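Local structure of OmpT protein (Vibrio cholerae serotype O1, 6EHF) at residues G3-Y8 against A32-N37; Q10-L15 against G295-V300; D165-V170 against D181-V186; I222-I227 against E246-E251. The protein probably acts as a trimeric outer-membrane porin, a diffusion channel that lets ions and small solutes cross the outer membrane. The protein carries 1 engineered substitution. All coordinates share one frame; numbering follows the deposited sequence.

Contact 1 of 4, residues G3-Y8 against A32-N37. With CA (calcium ion), chain B.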
loop_
_atom_site.group_PDB
_atom_site.type_symbol
_atom_site.label_atom_id
_atom_site.label_comp_id
_atom_site.label_asym_id
_atom_site.label_seq_id
_atom_site.Cartn_x
_atom_site.Cartn_y
_atom_site.Cartn_z
ATOM N N GLY A 3 26.389 13.640 4.143
ATOM C CA GLY A 3 25.130 13.667 3.395
ATOM C C GLY A 3 23.939 14.287 4.100
ATOM O O GLY A 3 24.015 14.654 5.257
ATOM N N THR A 4 22.834 14.415 3.374
ATOM C CA THR A 4 21.571 14.903 3.935
ATOM C C THR A 4 20.521 13.850 3.708
ATOM O O THR A 4 20.452 13.273 2.626
ATOM C CB THR A 4 21.046 16.182 3.245
ATOM O OG1 THR A 4 21.655 16.302 1.943
ATOM C CG2 THR A 4 21.303 17.416 4.103
ATOM N N VAL A 5 19.687 13.664 4.724
ATOM C CA VAL A 5 18.511 12.794 4.668
ATOM C C VAL A 5 17.265 13.650 4.980
ATOM O O VAL A 5 17.048 13.995 6.132
ATOM C CB VAL A 5 18.651 11.545 5.610
ATOM C CG1 VAL A 5 18.904 11.897 7.086
ATOM C CG2 VAL A 5 17.439 10.645 5.502
ATOM N N ASP A 6 16.479 14.018 3.956
ATOM C CA ASP A 6 15.201 14.747 4.160
ATOM C C ASP A 6 13.928 13.850 4.069
ATOM O O ASP A 6 13.625 13.307 3.016
ATOM C CB ASP A 6 15.085 15.908 3.160
ATOM C CG ASP A 6 13.849 16.795 3.413
ATOM O OD1 ASP A 6 13.254 16.776 4.528
ATOM O OD2 ASP A 6 13.478 17.535 2.483
ATOM N N PHE A 7 13.208 13.713 5.181
ATOM C CA PHE A 7 11.891 13.114 5.220
ATOM C C PHE A 7 10.915 14.276 5.005
ATOM O O PHE A 7 10.889 15.201 5.815
ATOM C CB PHE A 7 11.657 12.385 6.560
ATOM C CG PHE A 7 10.207 11.941 6.802
ATOM C CD1 PHE A 7 9.555 11.079 5.919
ATOM C CD2 PHE A 7 9.495 12.376 7.932
ATOM C CE1 PHE A 7 8.243 10.694 6.143
ATOM C CE2 PHE A 7 8.181 11.975 8.165
ATOM C CZ PHE A 7 7.560 11.134 7.269
ATOM N N TYR A 8 10.135 14.222 3.909
ATOM C CA TYR A 8 9.229 15.302 3.444
ATOM C C TYR A 8 7.802 14.782 3.070
ATOM O O TYR A 8 7.559 13.574 2.955
ATOM C CB TYR A 8 9.857 16.049 2.236
ATOM C CG TYR A 8 9.849 15.253 0.963
ATOM C CD1 TYR A 8 10.780 14.231 0.762
ATOM C CD2 TYR A 8 8.876 15.476 -0.029
ATOM C CE1 TYR A 8 10.759 13.455 -0.390
ATOM C CE2 TYR A 8 8.849 14.707 -1.197
ATOM C CZ TYR A 8 9.791 13.690 -1.372
ATOM O OH TYR A 8 9.808 12.912 -2.513
ATOM N N ALA A 32 4.276 11.350 0.707
ATOM C CA ALA A 32 5.392 11.397 1.688
ATOM C C ALA A 32 6.659 10.703 1.114
ATOM O O ALA A 32 6.573 9.667 0.443
ATOM C CB ALA A 32 5.005 10.751 3.024
ATOM N N GLY A 33 7.833 11.276 1.363
ATOM C CA GLY A 33 9.042 10.766 0.732
ATOM C C GLY A 33 10.284 10.919 1.562
ATOM O O GLY A 33 10.237 11.350 2.691
ATOM N N VAL A 34 11.391 10.510 0.973
ATOM C CA VAL A 34 12.687 10.550 1.600
ATOM C C VAL A 34 13.654 10.807 0.476
ATOM O O VAL A 34 13.813 9.960 -0.394
ATOM C CB VAL A 34 13.012 9.237 2.350
ATOM C CG1 VAL A 34 14.505 9.081 2.593
ATOM C CG2 VAL A 34 12.255 9.205 3.677
ATOM N N ASP A 35 14.237 12.009 0.478
ATOM C CA ASP A 35 15.406 12.324 -0.332
ATOM C C ASP A 35 16.637 12.093 0.544
ATOM O O ASP A 35 16.742 12.659 1.641
ATOM C CB ASP A 35 15.349 13.773 -0.848
ATOM C CG ASP A 35 16.018 13.945 -2.229
ATOM O OD1 ASP A 35 16.878 13.109 -2.608
ATOM O OD2 ASP A 35 15.676 14.918 -2.941
ATOM N N ALA A 36 17.530 11.224 0.067
ATOM C CA ALA A 36 18.842 10.999 0.667
ATOM C C ALA A 36 19.974 11.379 -0.316
ATOM O O ALA A 36 20.052 10.822 -1.401
ATOM C CB ALA A 36 18.958 9.556 1.103
ATOM N N ASN A 37 20.822 12.343 0.062
ATOM C CA ASN A 37 21.920 12.842 -0.795
ATOM C C ASN A 37 23.257 12.717 -0.087
ATOM O O ASN A 37 23.328 12.949 1.112
ATOM C CB ASN A 37 21.692 14.314 -1.124
ATOM C CG ASN A 37 20.514 14.527 -2.052
ATOM O OD1 ASN A 37 20.648 14.440 -3.267
ATOM N ND2 ASN A 37 19.348 14.818 -1.478
HETATM CA CA CA B . 11.663 17.731 5.937
#
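T4, D6 and Y8 face N37, D35 and G33 as antiparallel hydrogen-bonded pairs, with the two strands at 171° and their axes 4.7 Å apart; V5-A36 and F7-V34 form the non-hydrogen-bonded pairs between. Six backbone bonds join the strands, and G33 is gripped twice, by Y8 N to G33 O and G33 N to Y8 O. With CG set between the backbone N and the carbonyl carbon (chi1 73°), the tyrosine ring swings across to the neighbouring strand and lays one face over G33, whose N sits 4.0 Å above the ring centre. Y8 OH reaches past to hydrogen-bond E51. A tyrosine folded over a glycine of the adjacent strand recalls the mortise-tenon joint of outer-membrane barrels; here it lies beside the seam where the first and last strands of this porin barrel pair. Residues alternate between the two faces of the wall. V5, F7, V34 and A36 share the outer one, where A36 packs on Y317 of a second subunit. F7 puts CD1 4.0 Å from V34 CG2, which lies at the ring edge, and its ring also meets that of W319. A calcium ion joins neighbouring residues of the first strand: it is bound by D6 OD1 at 2.3 Å and F7 O at 2.6 Å, with the terminal carboxylate oxygen OXT of W319 as third protein ligand. D35 OD1, on the face of Y8, accepts from Q47 NE2 and weakly from N37 ND2.

Contact 2 of 4, residues Q10-L15 against G295-V300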
loop_
_atom_site.group_PDB
_atom_site.type_symbol
_atom_site.label_atom_id
_atom_site.label_comp_id
_atom_site.label_asym_id
_atom_site.label_seq_id
_atom_site.Cartn_x
_atom_site.Cartn_y
_atom_site.Cartn_z
ATOM N N GLN A 10 3.352 16.164 1.931
ATOM C CA GLN A 10 2.177 17.042 1.895
ATOM C C GLN A 10 0.954 16.302 2.371
ATOM O O GLN A 10 0.831 15.113 2.121
ATOM C CB GLN A 10 1.920 17.537 0.484
ATOM C CG GLN A 10 2.635 18.819 0.183
ATOM C CD GLN A 10 3.111 18.896 -1.222
ATOM O OE1 GLN A 10 2.548 19.602 -2.036
ATOM N NE2 GLN A 10 4.172 18.174 -1.509
ATOM N N LEU A 11 0.060 17.022 3.049
ATOM C CA LEU A 11 -1.232 16.501 3.452
ATOM C C LEU A 11 -2.274 17.388 2.815
ATOM O O LEU A 11 -2.822 18.270 3.450
ATOM C CB LEU A 11 -1.370 16.468 4.980
ATOM C CG LEU A 11 -2.526 15.593 5.517
ATOM C CD1 LEU A 11 -2.078 14.175 5.846
ATOM C CD2 LEU A 11 -3.159 16.191 6.761
ATOM N N ARG A 12 -2.550 17.143 1.543
ATOM C CA ARG A 12 -3.593 17.891 0.830
ATOM C C ARG A 12 -4.998 17.510 1.228
ATOM O O ARG A 12 -5.280 16.337 1.456
ATOM C CB ARG A 12 -3.493 17.731 -0.676
ATOM C CG ARG A 12 -2.440 18.636 -1.264
ATOM C CD ARG A 12 -1.343 17.843 -1.882
ATOM N NE ARG A 12 -1.480 17.880 -3.333
ATOM C CZ ARG A 12 -0.581 18.374 -4.183
ATOM N NH1 ARG A 12 0.560 18.880 -3.734
ATOM N NH2 ARG A 12 -0.805 18.306 -5.508
ATOM N N THR A 13 -5.858 18.531 1.281
ATOM C CA THR A 13 -7.255 18.411 1.590
ATOM C C THR A 13 -8.008 19.437 0.747
ATOM O O THR A 13 -7.719 20.611 0.803
ATOM C CB THR A 13 -7.471 18.668 3.061
ATOM O OG1 THR A 13 -6.720 17.711 3.817
ATOM C CG2 THR A 13 -8.939 18.585 3.410
ATOM N N GLU A 14 -8.952 18.967 -0.060
ATOM C CA GLU A 14 -9.560 19.774 -1.095
ATOM C C GLU A 14 -11.068 19.702 -0.946
ATOM O O GLU A 14 -11.599 18.705 -0.454
ATOM C CB GLU A 14 -9.077 19.307 -2.484
ATOM C CG GLU A 14 -7.541 19.428 -2.653
ATOM C CD GLU A 14 -6.955 18.821 -3.933
ATOM O OE1 GLU A 14 -7.673 18.091 -4.663
ATOM O OE2 GLU A 14 -5.746 19.067 -4.187
ATOM N N LEU A 15 -11.737 20.795 -1.308
ATOM C CA LEU A 15 -13.189 20.856 -1.364
ATOM C C LEU A 15 -13.532 21.392 -2.745
ATOM O O LEU A 15 -13.164 22.531 -3.063
ATOM C CB LEU A 15 -13.713 21.769 -0.263
ATOM C CG LEU A 15 -15.140 22.335 -0.329
ATOM C CD1 LEU A 15 -16.202 21.258 -0.557
ATOM C CD2 LEU A 15 -15.435 23.133 0.938
ATOM N N GLY A 295 -0.186 20.844 -10.495
ATOM C CA GLY A 295 -0.516 21.338 -9.170
ATOM C C GLY A 295 -1.401 20.467 -8.319
ATOM O O GLY A 295 -1.142 20.376 -7.132
ATOM N N SER A 296 -2.446 19.857 -8.898
ATOM C CA SER A 296 -3.353 18.926 -8.152
ATOM C C SER A 296 -2.956 17.453 -8.251
ATOM O O SER A 296 -3.366 16.647 -7.421
ATOM C CB SER A 296 -4.858 19.114 -8.510
ATOM O OG SER A 296 -5.169 18.978 -9.885
ATOM N N ASP A 297 -2.101 17.147 -9.223
ATOM C CA ASP A 297 -1.883 15.795 -9.768
ATOM C C ASP A 297 -3.123 15.185 -10.513
ATOM O O ASP A 297 -3.086 14.028 -10.897
ATOM C CB ASP A 297 -1.227 14.835 -8.738
ATOM C CG ASP A 297 0.309 14.993 -8.659
ATOM O OD1 ASP A 297 0.965 15.189 -9.712
ATOM O OD2 ASP A 297 0.871 14.907 -7.536
ATOM N N ALA A 298 -4.157 15.980 -10.809
ATOM C CA ALA A 298 -5.353 15.504 -11.525
ATOM C C ALA A 298 -5.108 15.100 -12.996
ATOM O O ALA A 298 -4.358 15.762 -13.671
ATOM C CB ALA A 298 -6.439 16.564 -11.443
ATOM N N GLU A 299 -5.700 13.981 -13.442
ATOM C CA GLU A 299 -5.669 13.483 -14.849
ATOM C C GLU A 299 -7.072 13.762 -15.366
ATOM O O GLU A 299 -8.058 13.397 -14.729
ATOM C CB GLU A 299 -5.299 11.944 -14.972
ATOM C CG GLU A 299 -5.707 11.185 -16.299
ATOM C CD GLU A 299 -5.282 9.664 -16.480
ATOM O OE1 GLU A 299 -5.009 8.953 -15.459
ATOM O OE2 GLU A 299 -5.245 9.157 -17.674
ATOM N N VAL A 300 -7.169 14.436 -16.502
ATOM C CA VAL A 300 -8.422 14.517 -17.231
ATOM C C VAL A 300 -8.289 13.805 -18.545
ATOM O O VAL A 300 -7.446 14.163 -19.364
ATOM C CB VAL A 300 -8.798 15.948 -17.540
ATOM C CG1 VAL A 300 -10.182 15.982 -18.179
ATOM C CG2 VAL A 300 -8.717 16.772 -16.260
#
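R12, on the first strand of the porin barrel, reaches from the wall to G295, S296 and D297 of a loop that precedes the last strand. An inward-folded segment such as this one, between strands 275-285 and 308-318, probably contributes to the constriction of the channel. The close part of the contact is small. R12 has CG anti to its carbonyl carbon (chi1 -81°), and further bends at chi2 and chi3 carry the guanidinium away from the strand until NH2 lies 2.7 Å from G295 O, at an angle too poor for a hydrogen bond. The carbonyl carbon of S296 sits at the guanidinium edge, near its plane, 3.6 Å from R12 NH2. R12 NH1 gives a weak bond to Q10 OE1, which lies at the guanidinium edge, and R31 and R316 lie close by, so the inner wall here is rich in arginine. The partly exposed side is far looser. E14 comes no nearer than 4.4 Å, from its OE2 to S296 CB. D297 OD2 stands 4.3 Å from R12 NH2, well out of the guanidinium plane, where no N-H points at it and probably only a general attraction between the charges acts; its salt bridges run instead to R31 and R63. Within the loop S296 makes an ST turn, while also hydrogen-bonding N293: A298 N donates to S296 OG over 3.3 Å, with the N-H turned to the oxygen at 151°.

Contact 3 of 4, residues D165-V170 against D181-V186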
loop_
_atom_site.group_PDB
_atom_site.type_symbol
_atom_site.label_atom_id
_atom_site.label_comp_id
_atom_site.label_asym_id
_atom_site.label_seq_id
_atom_site.Cartn_x
_atom_site.Cartn_y
_atom_site.Cartn_z
ATOM N N ASP A 165 2.345 4.516 -27.347
ATOM C CA ASP A 165 1.696 3.406 -26.639
ATOM C C ASP A 165 1.114 2.428 -27.672
ATOM O O ASP A 165 0.236 2.796 -28.429
ATOM C CB ASP A 165 0.587 3.930 -25.685
ATOM C CG ASP A 165 0.065 2.843 -24.657
ATOM O OD1 ASP A 165 0.331 1.621 -24.768
ATOM O OD2 ASP A 165 -0.642 3.210 -23.710
ATOM N N LYS A 166 1.580 1.179 -27.657
ATOM C CA LYS A 166 1.127 0.143 -28.590
ATOM C C LYS A 166 -0.325 -0.250 -28.428
ATOM O O LYS A 166 -0.932 -0.730 -29.386
ATOM C CB LYS A 166 1.933 -1.150 -28.401
ATOM C CG LYS A 166 3.437 -1.008 -28.515
ATOM C CD LYS A 166 3.837 -0.371 -29.829
ATOM C CE LYS A 166 5.342 -0.417 -30.022
ATOM N NZ LYS A 166 5.848 -1.755 -30.424
ATOM N N ALA A 167 -0.858 -0.106 -27.213
ATOM C CA ALA A 167 -2.217 -0.551 -26.884
ATOM C C ALA A 167 -2.942 0.473 -26.018
ATOM O O ALA A 167 -3.328 0.179 -24.887
ATOM C CB ALA A 167 -2.169 -1.892 -26.191
ATOM N N PHE A 168 -3.133 1.669 -26.575
ATOM C CA PHE A 168 -3.774 2.788 -25.876
ATOM C C PHE A 168 -5.274 2.837 -26.102
ATOM O O PHE A 168 -5.725 2.670 -27.230
ATOM C CB PHE A 168 -3.193 4.090 -26.364
ATOM C CG PHE A 168 -3.591 5.265 -25.544
ATOM C CD1 PHE A 168 -3.041 5.465 -24.288
ATOM C CD2 PHE A 168 -4.511 6.201 -26.037
ATOM C CE1 PHE A 168 -3.400 6.573 -23.539
ATOM C CE2 PHE A 168 -4.879 7.317 -25.284
ATOM C CZ PHE A 168 -4.318 7.505 -24.034
ATOM N N LYS A 169 -6.033 3.103 -25.036
ATOM C CA LYS A 169 -7.494 3.070 -25.085
ATOM C C LYS A 169 -8.021 4.296 -25.814
ATOM O O LYS A 169 -7.862 5.414 -25.341
ATOM C CB LYS A 169 -8.060 3.015 -23.676
ATOM C CG LYS A 169 -9.580 3.061 -23.582
ATOM C CD LYS A 169 -10.072 2.365 -22.304
ATOM C CE LYS A 169 -11.581 2.464 -22.079
ATOM N NZ LYS A 169 -11.958 3.855 -21.708
ATOM N N VAL A 170 -8.630 4.065 -26.978
ATOM C CA VAL A 170 -9.198 5.122 -27.842
ATOM C C VAL A 170 -10.742 5.215 -27.699
ATOM O O VAL A 170 -11.335 6.277 -27.923
ATOM C CB VAL A 170 -8.735 4.931 -29.325
ATOM C CG1 VAL A 170 -9.521 5.810 -30.297
ATOM C CG2 VAL A 170 -7.249 5.249 -29.456
ATOM N N ASP A 181 -13.293 -2.394 -24.467
ATOM C CA ASP A 181 -12.679 -1.170 -25.035
ATOM C C ASP A 181 -11.780 -1.398 -26.265
ATOM O O ASP A 181 -11.295 -2.501 -26.520
ATOM C CB ASP A 181 -12.039 -0.223 -23.969
ATOM C CG ASP A 181 -11.016 -0.889 -23.042
ATOM O OD1 ASP A 181 -10.064 -1.528 -23.524
ATOM O OD2 ASP A 181 -11.123 -0.682 -21.811
ATOM N N ILE A 182 -11.639 -0.325 -27.035
ATOM C CA ILE A 182 -10.884 -0.308 -28.283
ATOM C C ILE A 182 -9.440 0.120 -28.024
ATOM O O ILE A 182 -9.187 1.273 -27.627
ATOM C CB ILE A 182 -11.522 0.696 -29.287
ATOM C CG1 ILE A 182 -12.960 0.274 -29.643
ATOM C CG2 ILE A 182 -10.673 0.848 -30.550
ATOM C CD1 ILE A 182 -14.043 1.180 -29.110
ATOM N N LYS A 183 -8.494 -0.786 -28.261
ATOM C CA LYS A 183 -7.081 -0.422 -28.186
ATOM C C LYS A 183 -6.609 0.006 -29.550
ATOM O O LYS A 183 -7.181 -0.396 -30.548
ATOM C CB LYS A 183 -6.236 -1.593 -27.681
ATOM C CG LYS A 183 -6.597 -2.085 -26.283
ATOM C CD LYS A 183 -6.677 -0.943 -25.263
ATOM C CE LYS A 183 -6.238 -1.364 -23.867
ATOM N NZ LYS A 183 -6.847 -2.647 -23.423
ATOM N N ALA A 184 -5.560 0.821 -29.578
ATOM C CA ALA A 184 -4.901 1.251 -30.828
ATOM C C ALA A 184 -3.518 1.819 -30.545
ATOM O O ALA A 184 -3.310 2.476 -29.542
ATOM C CB ALA A 184 -5.728 2.296 -31.540
ATOM N N ASP A 185 -2.597 1.579 -31.467
ATOM C CA ASP A 185 -1.196 1.957 -31.336
ATOM C C ASP A 185 -0.956 3.415 -31.770
ATOM O O ASP A 185 -0.908 3.702 -32.959
ATOM C CB ASP A 185 -0.376 0.999 -32.197
ATOM C CG ASP A 185 1.095 1.302 -32.198
ATOM O OD1 ASP A 185 1.517 2.425 -31.814
ATOM O OD2 ASP A 185 1.836 0.382 -32.603
ATOM N N VAL A 186 -0.745 4.309 -30.809
ATOM C CA VAL A 186 -0.690 5.756 -31.048
ATOM C C VAL A 186 0.701 6.332 -30.763
ATOM O O VAL A 186 1.308 5.998 -29.735
ATOM C CB VAL A 186 -1.678 6.485 -30.107
ATOM C CG1 VAL A 186 -1.734 7.983 -30.402
ATOM C CG2 VAL A 186 -3.059 5.859 -30.206
#
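K169 crosses D181 at about a right angle. CG is anti to the backbone N (chi1 176°), and the extended chain that follows lies across D181. K169 CB lies 4.5 Å from CD of K183, its cross-strand partner in the non-hydrogen-bonded pair. K169 CG is 4.1 Å from D181 CB, CD then passes beside the carboxylate, and K169 CE lies 3.2 Å from D181 OD2. At chi4 the chain bends, leaving K169 NZ 4.6 Å from D181 OD2, too far for a salt bridge, though the opposite charges may still attract. The bridge to D181 OD1, a weak one, comes from K183 NZ of its own strand. These strands, 154-173 and 180-199, form a beta hairpin of the porin barrel, and within it the register slips by one residue between D165-V186 and F168-A184: a beta bulge. The chain turns a corner at K166 and A167, where an Asx turn holds it, A167 N donating to D165 OD1 from above the carboxylate plane. K166 and D185 point the same way side by side, although D185 OD2 takes its salt bridge from R164. On the face of F168, A184 and V186, which D165 shares, V170 CG2 lies 3.9 Å from A184 CB. F168 CB touches V186 CG2 at 4.2 Å, and both side chains also pack on L107. Beyond the bulge, V170 N bonds to I182 O.

Contact 4 of 4, residues I222-I227 against E246-E251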
loop_
_atom_site.group_PDB
_atom_site.type_symbol
_atom_site.label_atom_id
_atom_site.label_comp_id
_atom_site.label_asym_id
_atom_site.label_seq_id
_atom_site.Cartn_x
_atom_site.Cartn_y
_atom_site.Cartn_z
ATOM N N ILE A 222 -3.762 13.712 -35.884
ATOM C CA ILE A 222 -4.324 14.903 -35.249
ATOM C C ILE A 222 -3.232 15.915 -34.925
ATOM O O ILE A 222 -2.413 15.704 -34.034
ATOM C CB ILE A 222 -5.072 14.602 -33.925
ATOM C CG1 ILE A 222 -5.761 13.229 -33.921
ATOM C CG2 ILE A 222 -6.048 15.738 -33.603
ATOM C CD1 ILE A 222 -7.127 13.183 -34.560
ATOM N N ASP A 223 -3.229 17.028 -35.636
ATOM C CA ASP A 223 -2.298 18.106 -35.360
ATOM C C ASP A 223 -2.953 18.970 -34.238
ATOM O O ASP A 223 -4.028 19.498 -34.430
ATOM C CB ASP A 223 -1.961 18.933 -36.653
ATOM C CG ASP A 223 -1.188 18.117 -37.770
ATOM O OD1 ASP A 223 -0.010 17.744 -37.567
ATOM O OD2 ASP A 223 -1.733 17.914 -38.893
ATOM N N GLU A 224 -2.344 19.030 -33.051
ATOM C CA GLU A 224 -2.702 20.010 -32.020
ATOM C C GLU A 224 -1.714 21.185 -32.090
ATOM O O GLU A 224 -0.557 21.004 -32.432
ATOM C CB GLU A 224 -2.634 19.426 -30.599
ATOM C CG GLU A 224 -3.646 18.348 -30.199
ATOM C CD GLU A 224 -3.609 18.056 -28.692
ATOM O OE1 GLU A 224 -2.509 17.715 -28.174
ATOM O OE2 GLU A 224 -4.659 18.189 -28.003
ATOM N N ASP A 225 -2.178 22.371 -31.724
ATOM C CA ASP A 225 -1.413 23.612 -31.825
ATOM C C ASP A 225 -1.966 24.434 -30.639
ATOM O O ASP A 225 -3.175 24.632 -30.539
ATOM C CB ASP A 225 -1.632 24.293 -33.229
ATOM C CG ASP A 225 -0.565 23.864 -34.329
ATOM O OD1 ASP A 225 0.547 24.414 -34.292
ATOM O OD2 ASP A 225 -0.816 23.026 -35.253
ATOM N N ALA A 226 -1.116 24.845 -29.698
ATOM C CA ALA A 226 -1.615 25.284 -28.363
ATOM C C ALA A 226 -0.880 26.432 -27.715
ATOM O O ALA A 226 0.346 26.425 -27.643
ATOM C CB ALA A 226 -1.577 24.127 -27.405
ATOM N N ILE A 227 -1.647 27.370 -27.170
ATOM C CA ILE A 227 -1.098 28.604 -26.649
ATOM C C ILE A 227 -1.616 28.801 -25.236
ATOM O O ILE A 227 -2.813 28.922 -25.010
ATOM C CB ILE A 227 -1.374 29.837 -27.584
ATOM C CG1 ILE A 227 -0.622 31.093 -27.112
ATOM C CG2 ILE A 227 -2.853 30.166 -27.707
ATOM C CD1 ILE A 227 0.860 31.068 -27.447
ATOM N N GLU A 246 -5.878 29.610 -21.905
ATOM C CA GLU A 246 -5.276 28.451 -22.555
ATOM C C GLU A 246 -6.176 28.072 -23.715
ATOM O O GLU A 246 -7.338 27.761 -23.503
ATOM C CB GLU A 246 -5.106 27.293 -21.537
ATOM C CG GLU A 246 -4.333 27.694 -20.250
ATOM C CD GLU A 246 -3.963 26.532 -19.318
ATOM O OE1 GLU A 246 -4.772 25.582 -19.175
ATOM O OE2 GLU A 246 -2.866 26.570 -18.700
ATOM N N TYR A 247 -5.645 28.155 -24.936
ATOM C CA TYR A 247 -6.418 27.922 -26.155
ATOM C C TYR A 247 -5.756 26.825 -26.951
ATOM O O TYR A 247 -4.569 26.924 -27.232
ATOM C CB TYR A 247 -6.506 29.200 -27.021
ATOM C CG TYR A 247 -7.380 29.027 -28.257
ATOM C CD1 TYR A 247 -8.758 28.830 -28.142
ATOM C CD2 TYR A 247 -6.824 28.998 -29.523
ATOM C CE1 TYR A 247 -9.542 28.617 -29.253
ATOM C CE2 TYR A 247 -7.610 28.795 -30.642
ATOM C CZ TYR A 247 -8.965 28.614 -30.504
ATOM O OH TYR A 247 -9.737 28.405 -31.624
ATOM N N VAL A 248 -6.528 25.807 -27.341
ATOM C CA VAL A 248 -5.995 24.672 -28.098
ATOM C C VAL A 248 -6.851 24.385 -29.308
ATOM O O VAL A 248 -8.070 24.416 -29.206
ATOM C CB VAL A 248 -5.970 23.366 -27.269
ATOM C CG1 VAL A 248 -5.395 22.216 -28.095
ATOM C CG2 VAL A 248 -5.154 23.561 -26.023
ATOM N N MET A 249 -6.202 24.052 -30.424
ATOM C CA MET A 249 -6.891 23.707 -31.642
ATOM C C MET A 249 -6.403 22.360 -32.090
ATOM O O MET A 249 -5.202 22.146 -32.170
ATOM C CB MET A 249 -6.582 24.711 -32.751
ATOM C CG MET A 249 -7.116 26.109 -32.528
ATOM S SD MET A 249 -7.000 27.140 -34.009
ATOM C CE MET A 249 -5.367 26.735 -34.674
ATOM N N GLN A 250 -7.339 21.491 -32.445
ATOM C CA GLN A 250 -7.041 20.174 -32.931
ATOM C C GLN A 250 -7.598 20.014 -34.325
ATOM O O GLN A 250 -8.809 19.908 -34.456
ATOM C CB GLN A 250 -7.728 19.149 -32.009
ATOM C CG GLN A 250 -7.349 19.246 -30.529
ATOM C CD GLN A 250 -8.271 20.084 -29.677
ATOM O OE1 GLN A 250 -9.187 20.745 -30.159
ATOM N NE2 GLN A 250 -8.019 20.058 -28.387
ATOM N N GLU A 251 -6.751 20.050 -35.363
ATOM C CA GLU A 251 -7.179 19.631 -36.712
ATOM C C GLU A 251 -6.952 18.113 -36.741
ATOM O O GLU A 251 -5.955 17.630 -36.238
ATOM C CB GLU A 251 -6.503 20.398 -37.924
ATOM C CG GLU A 251 -7.149 20.019 -39.317
ATOM C CD GLU A 251 -7.044 21.025 -40.516
ATOM O OE1 GLU A 251 -5.878 21.362 -40.862
ATOM O OE2 GLU A 251 -8.103 21.392 -41.179
#
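E224 and Q250 both set CG anti to their carbonyl carbons (chi1 -68° and -57°), a shared torsion that lets the two side chains rise alongside one another and brings their CG atoms together. They sit at a non-hydrogen-bonded pair of the hairpin formed by strands 221-234 and 239-252 in the porin barrel, whose backbones bond at D223-E251 (weakly from D223 N), D225-M249 and I227-Y247. E224 continues extended beyond CG, whereas Q250 bends at chi2, and the carboxylate and amide planes end 30° apart. The methylenes do the touching, E224 CG to Q250 CG at 3.8 Å. The polar ends, though near each other, are satisfied elsewhere: E224 OE1 makes a salt bridge with R103, and Q250 NE2 donates to the backbone oxygen of T287. Both side chains pack against L289 as well, so on this buried face the wall meets segments that fold over it. Further along the same face A226 CB meets V248 CG2 at 3.9 Å, while V248 CG1 is 4.1 Å from E224 OE2. The opposite face bears D223, D225, I227, Y247, M249 and E251. There D225 OD1 accepts hydrogen bonds from Y208 and N210, both on strand 202-215, and Y247 OH is hydrogen-bonded to D259 across the other flank of the hairpin. I227 and Y247 cross at a slant, the methyl I227 CG2 resting 3.8 Å from Y247 CB.

Overall arrangement
Contacts 1, 3 and 4 join neighbouring antiparallel strands of the barrel wall, whereas contact 2 joins the wall to an inward loop and has no backbone pairing, mainly one arginine meeting loop backbone atoms. Contacts 1 and 2 share strand 3-18, their segments nearly adjoining, although their centres lie 22 Å apart. Contacts 3 and 4 are nested within the long chain excursion that contact 2 closes. Contacts 1 and 3 lie at the surface: one is marked by calcium and a glycine-tyrosine fit near the chain ends, the other by a bulge and lysine-aspartate pairs. Contacts 2 and 4 are partly buried, and acidic groups such as D297 and E224 make their salt bridges beyond the segments.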